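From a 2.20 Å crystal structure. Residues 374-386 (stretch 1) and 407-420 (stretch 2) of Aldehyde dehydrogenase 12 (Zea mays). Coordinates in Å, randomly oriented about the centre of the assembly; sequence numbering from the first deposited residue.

Stretch 1 374-386: MIEHMNNLLKIRG
Stretch 2 407-420: AMKPTAVFVPLEEI

The helix running from M374 through L381, entering from earlier in the chain, lies nearly parallel to strand 411-414: their N-to-C directions differ by 15° and the axes approach to 9.5 Å. Backbone i to i+4 hydrogen bonds hold it, as from M378 N to M374 O (3.0 Å). CA atoms pair M374 with M408 at 7.9 Å, M378 with V413 at 7.3 Å, I384 with E419 at 7.2 Å and G386 with P416 at 6.1 Å. I384 and R385 are extended (-80/138, -64/131), and G386 turns at 87/-1. P416 (-58/141) holds the N-cap position, right before the helix that starts at L417.

The helix-strand contact is apolar packing, and no hydrogen bond crosses between the modelled atoms; R385 is modelled only to CB. M374 (m, t, m) and I375 (m, m) meet M408 (m, m, m), flexible thioethers filling space by dispersion: M374 CE lies 3.7 Å from M408 CG, I375 CD1 3.9 Å from M408 SD. Strand alternation points T411 and V413 toward the helix. V413 (t) meets three side chains: CG2 to M378 CG (t, t, p), 4.1 Å; CG1 to L381 CB (m, t), 4.3 Å; CG1 to L382 CD2 (m, t), 4.2 Å.

Beyond the helix, I384 CG2 (m, t) reaches V415 CG1 (t) at 3.9 Å and E419 CB (m, m) at 3.5 Å. R385 O sits 3.5 Å from P416 CG; G386 O meets the F414 (t, 80°) ring edge, 3.6 Å from CD2. A CB on G386 would clash with P416 CG and jam against R385 O, which by itself calls for glycine.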

# COMPACT_ATOMS: atom_id res chain seq x y z
N MET A 374 -44.41 -9.59 -15.23
CA MET A 374 -43.57 -10.78 -15.18
C MET A 374 -44.14 -11.90 -16.04
O MET A 374 -43.38 -12.62 -16.71
CB MET A 374 -43.41 -11.24 -13.73
CG MET A 374 -42.39 -10.45 -12.93
SD MET A 374 -42.22 -10.99 -11.22
CE MET A 374 -43.52 -10.05 -10.42
N ILE A 375 -45.47 -12.06 -16.04
CA ILE A 375 -46.10 -13.05 -16.91
C ILE A 375 -45.87 -12.70 -18.37
O ILE A 375 -45.53 -13.57 -19.19
CB ILE A 375 -47.60 -13.17 -16.59
CG1 ILE A 375 -47.82 -13.89 -15.25
CG2 ILE A 375 -48.32 -13.89 -17.72
CD1 ILE A 375 -47.47 -15.36 -15.30
N GLU A 376 -46.05 -11.43 -18.73
CA GLU A 376 -45.85 -11.00 -20.12
C GLU A 376 -44.43 -11.29 -20.58
O GLU A 376 -44.21 -11.84 -21.67
CB GLU A 376 -46.17 -9.51 -20.25
CG GLU A 376 -46.18 -9.03 -21.70
CD GLU A 376 -46.05 -7.52 -21.82
OE1 GLU A 376 -47.08 -6.82 -21.86
OE2 GLU A 376 -44.90 -7.03 -21.86
N HIS A 377 -43.43 -10.93 -19.76
CA HIS A 377 -42.03 -11.24 -20.07
C HIS A 377 -41.84 -12.73 -20.31
O HIS A 377 -41.22 -13.14 -21.30
CB HIS A 377 -41.12 -10.77 -18.94
CG HIS A 377 -39.66 -10.99 -19.20
ND1 HIS A 377 -38.98 -10.35 -20.22
CD2 HIS A 377 -38.75 -11.78 -18.58
CE1 HIS A 377 -37.72 -10.74 -20.21
NE2 HIS A 377 -37.55 -11.60 -19.22
N MET A 378 -42.37 -13.57 -19.42
CA MET A 378 -42.29 -15.02 -19.60
C MET A 378 -42.89 -15.45 -20.93
O MET A 378 -42.31 -16.29 -21.63
CB MET A 378 -43.02 -15.73 -18.45
CG MET A 378 -43.11 -17.23 -18.60
SD MET A 378 -44.18 -17.95 -17.33
CE MET A 378 -45.81 -17.41 -17.85
N ASN A 379 -44.06 -14.93 -21.28
CA ASN A 379 -44.69 -15.29 -22.54
C ASN A 379 -43.88 -14.79 -23.73
O ASN A 379 -43.80 -15.47 -24.76
CB ASN A 379 -46.13 -14.76 -22.59
CG ASN A 379 -47.06 -15.52 -21.66
OD1 ASN A 379 -46.93 -16.74 -21.51
ND2 ASN A 379 -48.00 -14.82 -21.05
N ASN A 380 -43.30 -13.59 -23.62
CA ASN A 380 -42.44 -13.10 -24.69
C ASN A 380 -41.24 -14.02 -24.91
O ASN A 380 -40.85 -14.28 -26.06
CB ASN A 380 -41.96 -11.68 -24.38
CG ASN A 380 -43.05 -10.65 -24.57
OD1 ASN A 380 -44.03 -10.88 -25.29
ND2 ASN A 380 -42.89 -9.49 -23.93
N LEU A 381 -40.65 -14.53 -23.83
CA LEU A 381 -39.56 -15.48 -23.96
C LEU A 381 -40.03 -16.78 -24.59
O LEU A 381 -39.31 -17.39 -25.39
CB LEU A 381 -38.92 -15.74 -22.60
CG LEU A 381 -38.12 -14.59 -21.98
CD1 LEU A 381 -37.75 -14.90 -20.55
CD2 LEU A 381 -36.88 -14.35 -22.80
N LEU A 382 -41.24 -17.22 -24.24
CA LEU A 382 -41.75 -18.50 -24.74
C LEU A 382 -42.05 -18.48 -26.23
O LEU A 382 -42.23 -19.55 -26.82
CB LEU A 382 -43.00 -18.90 -23.96
CG LEU A 382 -42.72 -19.33 -22.52
CD1 LEU A 382 -44.02 -19.60 -21.77
CD2 LEU A 382 -41.82 -20.55 -22.49
N LYS A 383 -42.09 -17.30 -26.86
CA LYS A 383 -42.21 -17.25 -28.31
C LYS A 383 -40.96 -17.76 -29.01
O LYS A 383 -41.00 -18.05 -30.21
CB LYS A 383 -42.50 -15.81 -28.77
CG LYS A 383 -43.83 -15.26 -28.28
CD LYS A 383 -43.93 -13.76 -28.54
CE LYS A 383 -45.28 -13.23 -28.08
NZ LYS A 383 -45.34 -11.74 -28.16
N ILE A 384 -39.85 -17.88 -28.28
CA ILE A 384 -38.57 -18.27 -28.86
C ILE A 384 -38.54 -19.78 -29.04
O ILE A 384 -38.97 -20.54 -28.17
CB ILE A 384 -37.42 -17.78 -27.96
CG1 ILE A 384 -37.45 -16.25 -27.87
CG2 ILE A 384 -36.09 -18.28 -28.48
CD1 ILE A 384 -36.63 -15.68 -26.74
N ARG A 385 -38.02 -20.22 -30.19
CA ARG A 385 -38.01 -21.64 -30.53
C ARG A 385 -37.17 -22.43 -29.54
O ARG A 385 -36.02 -22.08 -29.26
CB ARG A 385 -37.49 -21.84 -31.95
N GLY A 386 -37.73 -23.52 -29.03
CA GLY A 386 -37.03 -24.38 -28.10
C GLY A 386 -37.15 -23.99 -26.65
O GLY A 386 -36.60 -24.69 -25.79
N ALA A 407 -46.63 -10.70 -7.42
CA ALA A 407 -46.76 -11.85 -6.52
C ALA A 407 -46.67 -13.11 -7.38
O ALA A 407 -47.68 -13.64 -7.83
CB ALA A 407 -48.05 -11.80 -5.72
N MET A 408 -45.44 -13.57 -7.59
CA MET A 408 -45.15 -14.65 -8.52
C MET A 408 -44.45 -15.80 -7.81
O MET A 408 -43.65 -15.58 -6.89
CB MET A 408 -44.27 -14.15 -9.67
CG MET A 408 -45.02 -13.41 -10.76
SD MET A 408 -46.03 -14.51 -11.77
CE MET A 408 -44.78 -15.62 -12.42
N LYS A 409 -44.76 -17.01 -8.24
CA LYS A 409 -43.96 -18.16 -7.84
C LYS A 409 -42.58 -18.06 -8.48
O LYS A 409 -42.43 -17.47 -9.56
CB LYS A 409 -44.64 -19.46 -8.26
CG LYS A 409 -45.99 -19.72 -7.60
CD LYS A 409 -46.60 -21.01 -8.12
CE LYS A 409 -47.90 -21.34 -7.40
NZ LYS A 409 -48.55 -22.56 -7.97
N PRO A 410 -41.55 -18.62 -7.84
CA PRO A 410 -40.21 -18.60 -8.44
C PRO A 410 -40.23 -19.24 -9.82
O PRO A 410 -40.70 -20.36 -10.00
CB PRO A 410 -39.36 -19.42 -7.45
CG PRO A 410 -40.10 -19.32 -6.17
CD PRO A 410 -41.56 -19.27 -6.52
N THR A 411 -39.72 -18.50 -10.80
CA THR A 411 -39.84 -18.88 -12.20
C THR A 411 -38.47 -18.99 -12.85
O THR A 411 -37.60 -18.13 -12.66
CB THR A 411 -40.70 -17.87 -12.96
OG1 THR A 411 -42.00 -17.82 -12.38
CG2 THR A 411 -40.81 -18.27 -14.43
N ALA A 412 -38.29 -20.06 -13.63
CA ALA A 412 -37.11 -20.26 -14.46
C ALA A 412 -37.57 -20.70 -15.84
O ALA A 412 -38.38 -21.62 -15.96
CB ALA A 412 -36.16 -21.29 -13.86
N VAL A 413 -37.04 -20.05 -16.88
CA VAL A 413 -37.41 -20.35 -18.26
C VAL A 413 -36.16 -20.77 -19.01
O VAL A 413 -35.16 -20.04 -19.02
CB VAL A 413 -38.08 -19.14 -18.94
CG1 VAL A 413 -38.31 -19.44 -20.41
CG2 VAL A 413 -39.38 -18.79 -18.25
N PHE A 414 -36.21 -21.94 -19.63
CA PHE A 414 -35.12 -22.37 -20.49
C PHE A 414 -35.23 -21.70 -21.85
O PHE A 414 -36.32 -21.61 -22.42
CB PHE A 414 -35.12 -23.89 -20.65
CG PHE A 414 -34.08 -24.40 -21.61
CD1 PHE A 414 -32.76 -24.55 -21.20
CD2 PHE A 414 -34.41 -24.74 -22.91
CE1 PHE A 414 -31.80 -25.02 -22.07
CE2 PHE A 414 -33.46 -25.21 -23.79
CZ PHE A 414 -32.14 -25.35 -23.37
N VAL A 415 -34.10 -21.21 -22.35
CA VAL A 415 -34.01 -20.70 -23.72
C VAL A 415 -32.73 -21.27 -24.33
O VAL A 415 -31.65 -21.12 -23.75
CB VAL A 415 -34.01 -19.16 -23.76
CG1 VAL A 415 -33.96 -18.68 -25.20
CG2 VAL A 415 -35.23 -18.59 -23.05
N PRO A 416 -32.81 -21.95 -25.48
CA PRO A 416 -31.60 -22.52 -26.09
C PRO A 416 -30.56 -21.44 -26.35
O PRO A 416 -30.88 -20.32 -26.76
CB PRO A 416 -32.12 -23.14 -27.39
CG PRO A 416 -33.57 -23.39 -27.14
CD PRO A 416 -34.02 -22.27 -26.26
N LEU A 417 -29.29 -21.80 -26.11
CA LEU A 417 -28.21 -20.81 -26.18
C LEU A 417 -28.12 -20.17 -27.55
O LEU A 417 -27.92 -18.95 -27.67
CB LEU A 417 -26.88 -21.47 -25.81
CG LEU A 417 -25.62 -20.61 -25.98
CD1 LEU A 417 -25.70 -19.39 -25.10
CD2 LEU A 417 -24.38 -21.43 -25.66
N GLU A 418 -28.28 -20.97 -28.61
CA GLU A 418 -28.15 -20.44 -29.97
C GLU A 418 -29.23 -19.41 -30.28
O GLU A 418 -29.00 -18.50 -31.09
CB GLU A 418 -28.19 -21.58 -30.98
CG GLU A 418 -26.87 -22.31 -31.15
CD GLU A 418 -27.06 -23.80 -31.29
OE1 GLU A 418 -27.16 -24.49 -30.25
OE2 GLU A 418 -27.12 -24.29 -32.44
N GLU A 419 -30.41 -19.54 -29.67
CA GLU A 419 -31.45 -18.54 -29.89
C GLU A 419 -31.18 -17.27 -29.09
O GLU A 419 -31.49 -16.17 -29.56
CB GLU A 419 -32.82 -19.13 -29.52
CG GLU A 419 -33.16 -20.44 -30.23
CD GLU A 419 -33.40 -20.27 -31.72
OE1 GLU A 419 -33.61 -19.12 -32.15
OE2 GLU A 419 -33.36 -21.29 -32.45
N ILE A 420 -30.60 -17.41 -27.90
CA ILE A 420 -30.27 -16.25 -27.07
C ILE A 420 -29.36 -15.30 -27.84
O ILE A 420 -29.57 -14.08 -27.83
CB ILE A 420 -29.61 -16.71 -25.75
CG1 ILE A 420 -30.59 -17.53 -24.91
CG2 ILE A 420 -29.10 -15.52 -24.96
CD1 ILE A 420 -29.94 -18.20 -23.73